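Local atomic coordinates of periplasmic binding protein (Veillonella parvula, PDB entry 4MO9), a protein that probably captures a small ligand, perhaps an iron-siderophore complex, outside the cytoplasmic membrane for an ABC transporter, and here binds trimethylamine oxide. Residues A[119-124]-A[144-149]; A[25-30]-A[158-163]; A[53-58]-A[162-167]; A[36-41]-A[115-120]; A[61-66]-A[87-92]. All coordinates share one frame; numbering follows the deposited sequence.

Contact 1: A[119-124]-A[144-149]; sequences IFIPVD and TIYIDY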
# COMPACT_ATOMS: atom_id res chain seq x y z
N ILE A 119 8.74 -4.20 -18.24
CA ILE A 119 7.65 -4.49 -17.32
C ILE A 119 8.24 -4.61 -15.92
O ILE A 119 9.25 -5.31 -15.74
CB ILE A 119 6.90 -5.78 -17.74
CG1 ILE A 119 5.81 -6.14 -16.74
CG2 ILE A 119 7.85 -6.96 -17.89
CD1 ILE A 119 4.98 -7.30 -17.22
N PHE A 120 7.66 -3.89 -14.96
CA PHE A 120 8.08 -3.99 -13.56
C PHE A 120 7.20 -5.01 -12.86
O PHE A 120 5.96 -4.95 -12.93
CB PHE A 120 7.97 -2.63 -12.84
CG PHE A 120 8.80 -1.54 -13.47
CD1 PHE A 120 10.15 -1.39 -13.15
CD2 PHE A 120 8.23 -0.67 -14.39
CE1 PHE A 120 10.92 -0.39 -13.74
CE2 PHE A 120 9.01 0.35 -15.00
CZ PHE A 120 10.35 0.48 -14.67
N ILE A 121 7.84 -5.95 -12.17
CA ILE A 121 7.10 -7.04 -11.53
C ILE A 121 7.41 -7.10 -10.04
O ILE A 121 8.57 -7.25 -9.66
CB ILE A 121 7.46 -8.40 -12.16
CG1 ILE A 121 7.04 -8.42 -13.64
CG2 ILE A 121 6.78 -9.55 -11.39
CD1 ILE A 121 5.51 -8.54 -13.85
N PRO A 122 6.38 -6.99 -9.19
CA PRO A 122 6.66 -7.17 -7.76
C PRO A 122 7.19 -8.58 -7.46
O PRO A 122 6.79 -9.56 -8.12
CB PRO A 122 5.27 -6.98 -7.11
CG PRO A 122 4.55 -6.05 -8.07
CD PRO A 122 5.00 -6.55 -9.44
N VAL A 123 8.10 -8.68 -6.50
CA VAL A 123 8.62 -9.98 -6.07
C VAL A 123 7.51 -10.97 -5.69
O VAL A 123 7.60 -12.16 -5.98
CB VAL A 123 9.64 -9.81 -4.92
CG1 VAL A 123 9.89 -11.14 -4.20
CG2 VAL A 123 10.95 -9.22 -5.46
N ASP A 124 6.45 -10.47 -5.05
CA ASP A 124 5.33 -11.34 -4.68
C ASP A 124 4.63 -11.93 -5.91
O ASP A 124 3.88 -12.90 -5.80
CB ASP A 124 4.33 -10.58 -3.80
CG ASP A 124 4.76 -10.52 -2.33
OD1 ASP A 124 5.94 -10.84 -2.04
OD2 ASP A 124 3.91 -10.17 -1.47
N THR A 144 12.67 -7.23 -17.94
CA THR A 144 11.95 -7.39 -16.67
C THR A 144 12.76 -6.71 -15.56
O THR A 144 13.99 -6.89 -15.48
CB THR A 144 11.80 -8.88 -16.32
OG1 THR A 144 10.98 -9.54 -17.30
CG2 THR A 144 11.21 -9.06 -14.93
N ILE A 145 12.09 -5.92 -14.72
CA ILE A 145 12.73 -5.30 -13.56
C ILE A 145 11.93 -5.63 -12.31
O ILE A 145 10.77 -5.22 -12.18
CB ILE A 145 12.87 -3.77 -13.74
CG1 ILE A 145 13.81 -3.46 -14.92
CG2 ILE A 145 13.41 -3.12 -12.49
CD1 ILE A 145 14.07 -1.95 -15.10
N TYR A 146 12.53 -6.39 -11.38
CA TYR A 146 11.78 -6.75 -10.15
C TYR A 146 11.84 -5.65 -9.11
O TYR A 146 12.89 -5.03 -8.92
CB TYR A 146 12.31 -8.07 -9.56
CG TYR A 146 12.04 -9.25 -10.47
CD1 TYR A 146 10.73 -9.56 -10.84
CD2 TYR A 146 13.07 -10.04 -10.95
CE1 TYR A 146 10.47 -10.63 -11.67
CE2 TYR A 146 12.81 -11.12 -11.79
CZ TYR A 146 11.51 -11.40 -12.14
OH TYR A 146 11.24 -12.47 -12.97
N ILE A 147 10.72 -5.41 -8.43
CA ILE A 147 10.65 -4.40 -7.37
C ILE A 147 9.97 -5.06 -6.17
O ILE A 147 9.38 -6.14 -6.30
CB ILE A 147 9.85 -3.17 -7.82
CG1 ILE A 147 8.39 -3.56 -8.11
CG2 ILE A 147 10.48 -2.52 -9.07
CD1 ILE A 147 7.46 -2.37 -8.35
N ASP A 148 10.03 -4.44 -4.99
CA ASP A 148 9.47 -5.11 -3.82
C ASP A 148 9.15 -4.13 -2.71
O ASP A 148 9.97 -3.87 -1.82
CB ASP A 148 10.42 -6.22 -3.31
CG ASP A 148 9.77 -7.10 -2.23
OD1 ASP A 148 8.54 -6.99 -1.99
OD2 ASP A 148 10.49 -7.92 -1.62
N TYR A 149 7.94 -3.59 -2.76
CA TYR A 149 7.44 -2.78 -1.67
C TYR A 149 6.78 -3.65 -0.60
O TYR A 149 6.53 -3.17 0.52
CB TYR A 149 6.44 -1.75 -2.22
CG TYR A 149 7.05 -0.69 -3.10
CD1 TYR A 149 8.16 0.04 -2.69
CD2 TYR A 149 6.52 -0.41 -4.36
CE1 TYR A 149 8.72 1.02 -3.49
CE2 TYR A 149 7.08 0.56 -5.19
CZ TYR A 149 8.17 1.28 -4.74
OH TYR A 149 8.71 2.25 -5.55
O HOH W 1 6.73 -7.81 -3.79
O HOH W 2 7.93 -9.45 -0.60
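Ile119 to Pro122 run parallel to Thr144 to Ile147, the short strand axes 4.6 Å apart and 33° askew, joined by the backbone hydrogen bonds Ile145 N to Ile119 O, Ile121 N to Ile145 O, Ile147 N to Ile121 O and, where the first strand ends, Val123 N to Ile147 O at 2.9 Å. Phe120 and Ile145 stand side by side on one face, pointing the same way; the ring brings CD1 to 3.7 Å from Ile145 CB, and Ala167 of helix 154-168 covers both. The opposite face carries Ile121 and Tyr146 and lies under Tyr129 of helix 123-132, the helices between the strands making this a beta-alpha-beta crossover of the N-terminal lobe. There the Tyr146 ring turns its edge to Ile121: CD1 is 3.4 Å from Ile121 O, which lies in the ring plane. Thr144 CG2 sits 3.6 Å above one ring face, toward the rim, and Tyr146 OH hydrogen-bonds to Glu130. An alanine in place of Tyr146 would probably leave Glu130 without that mate and open a gap beside Ile121 and Thr144. Past the strands, Val123 CG2 packs at 3.7 Å on Asp148 CB, and a water bonded to Asp124 N donates to Asp148 OD1.

Contact 2: A[25-30]-A[158-163]; sequences TDVTGR and QKSIEA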
# COMPACT_ATOMS: atom_id res chain seq x y z
N THR A 25 20.17 -2.16 -11.53
CA THR A 25 20.19 -3.30 -10.63
C THR A 25 18.83 -3.38 -9.96
O THR A 25 18.42 -2.45 -9.26
CB THR A 25 21.29 -3.12 -9.56
OG1 THR A 25 22.55 -2.92 -10.22
CG2 THR A 25 21.39 -4.37 -8.69
N ASP A 26 18.12 -4.50 -10.15
CA ASP A 26 16.79 -4.60 -9.57
C ASP A 26 16.84 -5.09 -8.12
O ASP A 26 17.93 -5.33 -7.57
CB ASP A 26 15.78 -5.32 -10.49
CG ASP A 26 15.85 -6.85 -10.43
OD1 ASP A 26 16.56 -7.44 -9.58
OD2 ASP A 26 15.14 -7.49 -11.25
N VAL A 27 15.67 -5.20 -7.49
CA VAL A 27 15.61 -5.49 -6.06
C VAL A 27 16.15 -6.89 -5.73
O VAL A 27 16.48 -7.16 -4.58
CB VAL A 27 14.16 -5.31 -5.54
CG1 VAL A 27 13.36 -6.57 -5.76
CG2 VAL A 27 14.14 -4.94 -4.05
N THR A 28 16.30 -7.77 -6.73
CA THR A 28 16.81 -9.12 -6.47
C THR A 28 18.29 -9.22 -6.82
O THR A 28 18.91 -10.29 -6.66
CB THR A 28 16.05 -10.22 -7.24
OG1 THR A 28 16.34 -10.11 -8.64
CG2 THR A 28 14.55 -10.11 -7.04
N GLY A 29 18.87 -8.13 -7.31
CA GLY A 29 20.26 -8.13 -7.70
C GLY A 29 20.50 -8.39 -9.17
O GLY A 29 21.66 -8.54 -9.59
N ARG A 30 19.44 -8.44 -9.98
CA ARG A 30 19.62 -8.68 -11.42
C ARG A 30 20.12 -7.44 -12.13
O ARG A 30 19.62 -6.32 -11.90
CB ARG A 30 18.32 -9.15 -12.08
CG ARG A 30 17.84 -10.50 -11.57
CD ARG A 30 16.42 -10.81 -12.06
NE ARG A 30 16.30 -10.93 -13.51
CZ ARG A 30 15.78 -9.99 -14.30
NH1 ARG A 30 15.37 -8.84 -13.80
NH2 ARG A 30 15.67 -10.20 -15.60
N GLN A 158 14.08 1.54 -1.08
CA GLN A 158 15.08 2.40 -1.72
C GLN A 158 15.52 1.84 -3.07
O GLN A 158 15.65 2.59 -4.07
CB GLN A 158 16.31 2.56 -0.81
CG GLN A 158 16.03 3.31 0.50
CD GLN A 158 17.27 3.39 1.38
OE1 GLN A 158 18.15 2.51 1.33
NE2 GLN A 158 17.37 4.46 2.18
N LYS A 159 15.78 0.54 -3.12
CA LYS A 159 16.31 -0.05 -4.34
C LYS A 159 15.20 -0.06 -5.40
O LYS A 159 15.46 0.16 -6.58
CB LYS A 159 16.85 -1.46 -4.07
CG LYS A 159 17.87 -1.96 -5.06
CD LYS A 159 19.27 -1.37 -4.82
CE LYS A 159 20.28 -1.92 -5.84
NZ LYS A 159 21.69 -1.40 -5.69
N SER A 160 13.96 -0.27 -4.97
CA SER A 160 12.83 -0.27 -5.89
C SER A 160 12.63 1.09 -6.52
O SER A 160 12.51 1.21 -7.75
CB SER A 160 11.56 -0.73 -5.18
OG SER A 160 11.76 -2.06 -4.69
N ILE A 161 12.59 2.13 -5.67
CA ILE A 161 12.48 3.51 -6.15
C ILE A 161 13.63 3.83 -7.10
O ILE A 161 13.44 4.43 -8.17
CB ILE A 161 12.49 4.49 -4.96
CG1 ILE A 161 11.22 4.30 -4.12
CG2 ILE A 161 12.61 5.95 -5.44
CD1 ILE A 161 11.26 5.02 -2.77
N GLU A 162 14.83 3.45 -6.71
CA GLU A 162 16.03 3.76 -7.49
C GLU A 162 15.98 3.06 -8.86
O GLU A 162 16.31 3.68 -9.89
CB GLU A 162 17.26 3.37 -6.66
CG GLU A 162 18.59 3.26 -7.39
CD GLU A 162 19.63 2.59 -6.50
OE1 GLU A 162 20.37 1.71 -6.99
OE2 GLU A 162 19.68 2.93 -5.29
N ALA A 163 15.54 1.80 -8.88
CA ALA A 163 15.49 1.04 -10.13
C ALA A 163 14.46 1.61 -11.13
O ALA A 163 14.74 1.71 -12.34
CB ALA A 163 15.22 -0.44 -9.86
O HOH W 3 18.31 -0.04 -8.09
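Asp26, whose CA rests 4.5 Å from Ala163 CB, has its OD1 gripped by three donors: Thr28 OG1 at 2.8 Å on the syn lone pair, and the backbone N atoms of Thr28 and Arg30, both from above the carboxylate plane. OD2 takes the salt bridge from Arg30 NH1 at 2.9 Å; it lies in the guanidinium plane, yet the nitrogen stands above that of the carboxylate. Tyr146 N also bonds to OD2, so the group is well fixed in rotation. Across the contact the direct touches are van der Waals packing. Lys159 CG lies anti to its backbone N (chi1 -157°) and beside the turn, and further out CE reaches Thr25 CG2 at 3.9 Å, the two side chains crossing obliquely. Ala163 CB sits 3.8 Å from Thr25 O. Val27 CG2 meets Ser160 OG at 3.8 Å, but that hydroxyl is engaged with Ser156 O and Asp148 N. A water 2.7 Å from Thr25 O and 2.9 Å from Glu162 OE1, within hydrogen-bonding distance of both, bridges the segments. Thus helix 154-168 packs against a short two-stranded hairpin, strands 22-25 and 31-34, whose tip is a type I turn from Asp26 to Gly29 with a G1 bulge at Gly29, where positive phi would jam any CB against the preceding carbonyl, and with an Asx turn at Asp26.

Contact 3: A[53-58]-A[162-167]; sequences FTISAL and EAIGKA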
# COMPACT_ATOMS: atom_id res chain seq x y z
N PHE A 53 2.20 4.08 -8.86
CA PHE A 53 2.35 5.28 -8.04
C PHE A 53 3.78 5.83 -8.10
O PHE A 53 3.97 7.04 -8.11
CB PHE A 53 1.97 5.01 -6.59
CG PHE A 53 0.51 5.25 -6.30
CD1 PHE A 53 -0.29 4.23 -5.84
CD2 PHE A 53 -0.05 6.50 -6.50
CE1 PHE A 53 -1.63 4.44 -5.57
CE2 PHE A 53 -1.40 6.73 -6.23
CZ PHE A 53 -2.19 5.69 -5.77
N THR A 54 4.77 4.94 -8.14
CA THR A 54 6.15 5.40 -8.30
C THR A 54 6.35 6.11 -9.64
O THR A 54 6.94 7.20 -9.71
CB THR A 54 7.14 4.24 -8.14
OG1 THR A 54 6.87 3.57 -6.89
CG2 THR A 54 8.59 4.75 -8.14
N ILE A 55 5.84 5.51 -10.71
CA ILE A 55 5.98 6.12 -12.02
C ILE A 55 5.30 7.49 -12.07
O ILE A 55 5.87 8.46 -12.58
CB ILE A 55 5.46 5.17 -13.14
CG1 ILE A 55 6.34 3.92 -13.19
CG2 ILE A 55 5.44 5.87 -14.48
CD1 ILE A 55 5.90 2.87 -14.25
N SER A 56 4.10 7.58 -11.49
CA SER A 56 3.37 8.85 -11.48
C SER A 56 4.16 9.89 -10.70
O SER A 56 4.21 11.06 -11.07
CB SER A 56 1.99 8.68 -10.86
OG SER A 56 1.24 7.68 -11.53
N ALA A 57 4.79 9.46 -9.61
CA ALA A 57 5.57 10.38 -8.77
C ALA A 57 6.82 10.87 -9.49
O ALA A 57 7.29 11.99 -9.24
CB ALA A 57 5.93 9.70 -7.46
N LEU A 58 7.36 10.04 -10.38
CA LEU A 58 8.56 10.39 -11.14
C LEU A 58 8.23 11.24 -12.37
O LEU A 58 8.96 12.20 -12.69
CB LEU A 58 9.29 9.11 -11.57
CG LEU A 58 9.95 8.34 -10.42
CD1 LEU A 58 10.23 6.89 -10.80
CD2 LEU A 58 11.22 9.03 -9.99
N GLU A 162 14.83 3.45 -6.71
CA GLU A 162 16.03 3.76 -7.49
C GLU A 162 15.98 3.06 -8.86
O GLU A 162 16.31 3.68 -9.89
CB GLU A 162 17.26 3.37 -6.66
CG GLU A 162 18.59 3.26 -7.39
CD GLU A 162 19.63 2.59 -6.50
OE1 GLU A 162 20.37 1.71 -6.99
OE2 GLU A 162 19.68 2.93 -5.29
N ALA A 163 15.54 1.80 -8.88
CA ALA A 163 15.49 1.04 -10.13
C ALA A 163 14.46 1.61 -11.13
O ALA A 163 14.74 1.71 -12.34
CB ALA A 163 15.22 -0.44 -9.86
N ILE A 164 13.28 1.96 -10.62
CA ILE A 164 12.23 2.52 -11.46
C ILE A 164 12.66 3.88 -12.00
O ILE A 164 12.49 4.18 -13.19
CB ILE A 164 10.89 2.65 -10.71
CG1 ILE A 164 10.41 1.28 -10.24
CG2 ILE A 164 9.84 3.32 -11.59
CD1 ILE A 164 9.15 1.31 -9.38
N GLY A 165 13.25 4.71 -11.13
CA GLY A 165 13.76 6.00 -11.57
C GLY A 165 14.84 5.89 -12.63
O GLY A 165 14.83 6.63 -13.63
N LYS A 166 15.80 4.98 -12.44
CA LYS A 166 16.89 4.88 -13.39
C LYS A 166 16.37 4.36 -14.74
O LYS A 166 16.82 4.80 -15.80
CB LYS A 166 18.02 3.98 -12.85
CG LYS A 166 19.29 4.02 -13.70
CD LYS A 166 20.47 3.39 -12.97
CE LYS A 166 21.77 3.66 -13.72
NZ LYS A 166 22.90 2.96 -13.06
N ALA A 167 15.42 3.44 -14.68
CA ALA A 167 14.79 2.90 -15.90
C ALA A 167 14.12 4.01 -16.71
O ALA A 167 14.13 3.99 -17.95
CB ALA A 167 13.80 1.82 -15.54
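Ile164 buries the most surface here, its two branches reaching different residues of helix 52-59. CG2, anti to the backbone N, meets Leu58 CD1 at 3.7 Å and Ile55 CG1 at 3.9 Å, and both of those side chains cross Ile164 at about a right angle. The other branch ends in CD1, 3.7 Å from Thr54 CG2. Thr54 thus offers its methyl to the isoleucine, while OG1 bonds to Tyr149 OH, so a buried hydroxyl is satisfied beside a purely apolar contact. Leu58, the second largest contributor, also lays CD1 on Gly165 CA at 3.7 Å. An alanine in place of Ile164 would probably open a gap among Thr54, Ile55 and Leu58, leaving Leu58 CD1, within these two helices, resting mainly on Gly165. The axes of the short segments pass 10.1 Å apart at a signed angle of -52°, consistent with the i±4 class of ridges-into-grooves packing, though from 162-167 only Ile164 and Gly165 enter; Thr54 and Leu58 stand four residues apart on one ridge. Leu58 further touches Ala174 and Ile177 of helix 171-194, so the pair belongs to the helical layer of the N-terminal lobe beside the long interlobe helix that marks TroA-like binding proteins.

Contact 4: A[36-41]-A[115-120]; sequences KPAERV and NPDVIF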
# COMPACT_ATOMS: atom_id res chain seq x y z
N LYS A 36 17.90 2.78 -23.81
CA LYS A 36 17.52 4.18 -23.60
C LYS A 36 16.44 4.17 -22.52
O LYS A 36 15.95 3.10 -22.17
CB LYS A 36 16.97 4.77 -24.90
CG LYS A 36 15.66 4.14 -25.33
CD LYS A 36 15.09 4.79 -26.60
CE LYS A 36 13.84 4.02 -27.06
NZ LYS A 36 12.99 4.79 -28.01
N PRO A 37 16.07 5.36 -21.98
CA PRO A 37 15.04 5.36 -20.93
C PRO A 37 13.73 4.72 -21.39
O PRO A 37 13.32 4.91 -22.54
CB PRO A 37 14.82 6.85 -20.68
CG PRO A 37 16.14 7.48 -20.99
CD PRO A 37 16.67 6.70 -22.18
N ALA A 38 13.10 3.96 -20.50
CA ALA A 38 11.83 3.29 -20.81
C ALA A 38 10.75 4.30 -21.17
O ALA A 38 10.61 5.33 -20.51
CB ALA A 38 11.39 2.48 -19.62
N GLU A 39 9.97 4.03 -22.21
CA GLU A 39 8.86 4.91 -22.53
C GLU A 39 7.64 4.13 -23.02
O GLU A 39 6.65 4.71 -23.48
CB GLU A 39 9.28 6.01 -23.52
CG GLU A 39 9.65 5.51 -24.90
CD GLU A 39 10.26 6.59 -25.78
OE1 GLU A 39 11.26 6.29 -26.46
OE2 GLU A 39 9.75 7.74 -25.80
N ARG A 40 7.73 2.80 -22.91
CA ARG A 40 6.61 1.92 -23.23
C ARG A 40 6.46 0.83 -22.16
O ARG A 40 6.65 -0.37 -22.43
CB ARG A 40 6.76 1.33 -24.63
CG ARG A 40 6.70 2.39 -25.71
CD ARG A 40 6.76 1.80 -27.11
NE ARG A 40 5.53 1.10 -27.45
CZ ARG A 40 4.39 1.70 -27.78
NH1 ARG A 40 4.32 3.03 -27.81
NH2 ARG A 40 3.32 0.99 -28.08
N VAL A 41 6.12 1.26 -20.95
CA VAL A 41 6.01 0.37 -19.81
C VAL A 41 4.66 -0.38 -19.84
O VAL A 41 3.64 0.20 -20.22
CB VAL A 41 6.13 1.18 -18.49
CG1 VAL A 41 5.97 0.28 -17.26
CG2 VAL A 41 7.47 1.94 -18.44
N ASN A 115 4.48 -3.68 -28.23
CA ASN A 115 5.90 -3.34 -28.31
C ASN A 115 6.46 -2.64 -27.08
O ASN A 115 7.09 -1.59 -27.20
CB ASN A 115 6.17 -2.52 -29.57
CG ASN A 115 5.90 -3.31 -30.82
OD1 ASN A 115 6.37 -4.45 -30.95
ND2 ASN A 115 5.13 -2.74 -31.74
N PRO A 116 6.26 -3.24 -25.89
CA PRO A 116 6.71 -2.54 -24.69
C PRO A 116 8.21 -2.67 -24.55
O PRO A 116 8.81 -3.51 -25.24
CB PRO A 116 6.03 -3.31 -23.56
CG PRO A 116 5.89 -4.70 -24.09
CD PRO A 116 5.78 -4.60 -25.60
N ASP A 117 8.83 -1.86 -23.69
CA ASP A 117 10.26 -1.98 -23.48
C ASP A 117 10.60 -2.56 -22.11
O ASP A 117 11.60 -3.26 -21.97
CB ASP A 117 11.03 -0.68 -23.78
CG ASP A 117 10.37 0.57 -23.21
OD1 ASP A 117 9.53 0.45 -22.28
OD2 ASP A 117 10.71 1.68 -23.68
N VAL A 118 9.76 -2.28 -21.12
CA VAL A 118 10.00 -2.82 -19.78
C VAL A 118 8.71 -3.14 -19.04
O VAL A 118 7.69 -2.46 -19.20
CB VAL A 118 10.88 -1.87 -18.93
CG1 VAL A 118 10.12 -0.63 -18.58
CG2 VAL A 118 11.32 -2.54 -17.63
N ILE A 119 8.74 -4.20 -18.24
CA ILE A 119 7.65 -4.49 -17.32
C ILE A 119 8.24 -4.61 -15.92
O ILE A 119 9.25 -5.31 -15.74
CB ILE A 119 6.90 -5.78 -17.74
CG1 ILE A 119 5.81 -6.14 -16.74
CG2 ILE A 119 7.85 -6.96 -17.89
CD1 ILE A 119 4.98 -7.30 -17.22
N PHE A 120 7.66 -3.89 -14.96
CA PHE A 120 8.08 -3.99 -13.56
C PHE A 120 7.20 -5.01 -12.86
O PHE A 120 5.96 -4.95 -12.93
CB PHE A 120 7.97 -2.63 -12.84
CG PHE A 120 8.80 -1.54 -13.47
CD1 PHE A 120 10.15 -1.39 -13.15
CD2 PHE A 120 8.23 -0.67 -14.39
CE1 PHE A 120 10.92 -0.39 -13.74
CE2 PHE A 120 9.01 0.35 -15.00
CZ PHE A 120 10.35 0.48 -14.67
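Val41 and Val118 lie side by side and point the same way, as befits neighbouring strands 41-42 and 118-122 in the parallel sheet of the N-terminal lobe; CG2 of Val41 is 3.7 Å from CG1 of Val118. Phe120, farther along, crosses Val41 at about a right angle and turns its ring edge to it, CD2 lying 3.8 Å from Val41 CG1. Ala38 CB closes the row from the other end, 3.5 Å from Val118 CG1. Ahead of the strands the contact becomes polar. Asp117 places CG between its own backbone N and carbonyl carbon (chi1 45°), and both carboxylate oxygens meet N-H groups of the loop. OD2 receives Glu39 N on its syn lone pair, 2.9 Å away and nearly straight at 172°, and OD1 takes Arg40 N at 3.0 Å, somewhat out of plane. The loop answers with Arg40 O, which accepts from Asp117 N. Just past helix 108-112, Arg40 NH2 bonds to Leu114 O, and the positive guanidinium probably interacts favourably with the carbonyl-rich C-terminal helix end. Arg40 bends at chi3 (71°), which puts NE 3.1 Å from Asn115 O; that oxygen lies in the guanidinium plane, while NE stands well above the plane of the carbonyl.

Contact 5: A[61-66]-A[87-92]; sequences KDTPKV and AEMPEL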
# COMPACT_ATOMS: atom_id res chain seq x y z
N LYS A 61 2.98 15.04 -14.76
CA LYS A 61 2.01 15.20 -15.84
C LYS A 61 2.36 14.39 -17.08
O LYS A 61 1.50 14.13 -17.92
CB LYS A 61 1.87 16.67 -16.21
CG LYS A 61 1.13 17.52 -15.20
CD LYS A 61 1.17 18.98 -15.62
CE LYS A 61 0.08 19.80 -14.95
NZ LYS A 61 0.12 21.23 -15.37
N ASP A 62 3.63 13.99 -17.19
CA ASP A 62 4.11 13.22 -18.34
C ASP A 62 3.89 11.72 -18.17
O ASP A 62 4.33 10.93 -19.01
CB ASP A 62 5.60 13.48 -18.58
CG ASP A 62 5.88 14.91 -19.01
OD1 ASP A 62 5.06 15.49 -19.74
OD2 ASP A 62 6.94 15.44 -18.60
N THR A 63 3.23 11.33 -17.08
CA THR A 63 2.98 9.91 -16.80
C THR A 63 2.43 9.09 -17.98
O THR A 63 2.96 8.01 -18.27
CB THR A 63 2.07 9.73 -15.55
OG1 THR A 63 2.77 10.20 -14.39
CG2 THR A 63 1.73 8.27 -15.35
N PRO A 64 1.39 9.58 -18.68
CA PRO A 64 0.86 8.74 -19.76
C PRO A 64 1.84 8.52 -20.92
O PRO A 64 1.71 7.54 -21.66
CB PRO A 64 -0.35 9.55 -20.27
CG PRO A 64 -0.72 10.45 -19.13
CD PRO A 64 0.60 10.81 -18.51
N LYS A 65 2.82 9.42 -21.08
CA LYS A 65 3.77 9.35 -22.19
C LYS A 65 4.77 8.18 -22.11
O LYS A 65 5.52 7.95 -23.06
CB LYS A 65 4.54 10.66 -22.31
CG LYS A 65 3.67 11.89 -22.51
CD LYS A 65 4.55 13.10 -22.85
CE LYS A 65 3.72 14.36 -23.06
NZ LYS A 65 3.11 14.84 -21.79
N VAL A 66 4.79 7.46 -20.99
CA VAL A 66 5.72 6.34 -20.83
C VAL A 66 5.02 5.00 -20.62
O VAL A 66 5.68 3.97 -20.43
CB VAL A 66 6.70 6.57 -19.64
CG1 VAL A 66 7.44 7.89 -19.80
CG2 VAL A 66 5.95 6.51 -18.32
N ALA A 87 -10.18 11.51 -13.89
CA ALA A 87 -10.81 12.82 -13.95
C ALA A 87 -9.76 13.90 -14.19
O ALA A 87 -9.98 14.83 -14.96
CB ALA A 87 -11.58 13.11 -12.67
N GLU A 88 -8.62 13.75 -13.53
CA GLU A 88 -7.57 14.76 -13.60
C GLU A 88 -6.56 14.48 -14.71
O GLU A 88 -5.86 15.39 -15.17
CB GLU A 88 -6.88 14.91 -12.24
CG GLU A 88 -7.88 15.13 -11.09
CD GLU A 88 -7.23 15.56 -9.79
OE1 GLU A 88 -6.00 15.38 -9.63
OE2 GLU A 88 -7.97 16.09 -8.92
N MSE A 89 -6.50 13.22 -15.15
CA MSE A 89 -5.57 12.80 -16.20
C MSE A 89 -6.30 11.83 -17.14
O MSE A 89 -6.04 10.63 -17.12
CB MSE A 89 -4.35 12.12 -15.58
CG MSE A 89 -3.27 11.73 -16.56
SE MSE A 89 -1.71 11.08 -15.62
CE MSE A 89 -1.03 12.84 -15.07
N PRO A 90 -7.23 12.35 -17.96
CA PRO A 90 -8.11 11.49 -18.77
C PRO A 90 -7.37 10.58 -19.75
O PRO A 90 -7.93 9.57 -20.18
CB PRO A 90 -9.00 12.49 -19.53
CG PRO A 90 -8.29 13.82 -19.42
CD PRO A 90 -7.56 13.78 -18.11
N GLU A 91 -6.13 10.92 -20.09
CA GLU A 91 -5.37 10.11 -21.03
C GLU A 91 -5.09 8.72 -20.49
O GLU A 91 -4.76 7.81 -21.25
CB GLU A 91 -4.05 10.80 -21.38
CG GLU A 91 -4.19 12.10 -22.14
CD GLU A 91 -2.87 12.82 -22.28
OE1 GLU A 91 -2.37 13.34 -21.26
OE2 GLU A 91 -2.33 12.86 -23.41
N LEU A 92 -5.22 8.55 -19.18
CA LEU A 92 -4.97 7.25 -18.56
C LEU A 92 -5.97 6.20 -19.06
O LEU A 92 -5.63 5.02 -19.20
CB LEU A 92 -5.05 7.35 -17.03
CG LEU A 92 -3.90 8.03 -16.28
CD1 LEU A 92 -4.18 8.04 -14.78
CD2 LEU A 92 -2.57 7.33 -16.57
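Met89, present as selenomethionine, reaches toward Pro64 tip to tip, and its chain can be followed atom by atom. CB leaves the backbone toward the loop 61-66, and CG continues anti to the backbone N (chi1 -176°), coming within 3.8 Å of Pro64 CG. Selenium is the atom that does most of the touching: it sits 3.7 Å from Pro64 CG and as near to CD, so it rests against the CG-CD bond of the proline, and Thr63 CB is 4.0 Å from it. A bend at chi3 (-77°) then turns CE toward the backbone of Lys61, where it stops 3.9 Å from the CA. Pro357 and Phe358 also touch the Met89 side chain. The proline has further partners in the turn that follows Met89. Glu91 CB lies 4.0 Å from Pro64 CG, and Leu92 CD2 approaches that same CG at 4.4 Å. A salt bridge within the loop, Lys65 NZ to Asp62 OD1 at 2.9 Å, ties together two residues that flank Thr63 and Pro64, while Thr63 OG1 bonds to Gly60 O. This is plain apolar packing between two connections of the N-terminal lobe: the loop joining helix 52-59 to edge strand 67-69, and the exit from helix 79-88 with its short 3-10 segment.

How the contacts relate
Contacts 1 and 4 share strand 118-122, and Phe120 belongs to both. Helix 154-168 serves contacts 2 and 3, and Ala167 CB lies 3.8 Å from Phe120 CZ, so the helix packs on the sheet partly through that ring. Contact 2 joins contact 1 through Asp26 OD2 and Tyr146 N, 2.8 Å apart; contact 3 does so through Thr54 OG1 and Tyr149 OH at 2.6 Å. Contact 5 is farther off, its centre about 22 Å from that of contact 1, but Val66 O meets Val41 N of contact 4 at 2.8 Å. Trimethylamine oxide, in a pocket lined by Trp45, Ala48, Ser73 and Arg78, lies about 8 Å from the side chain of Pro122 and about 14 Å from that of Phe120.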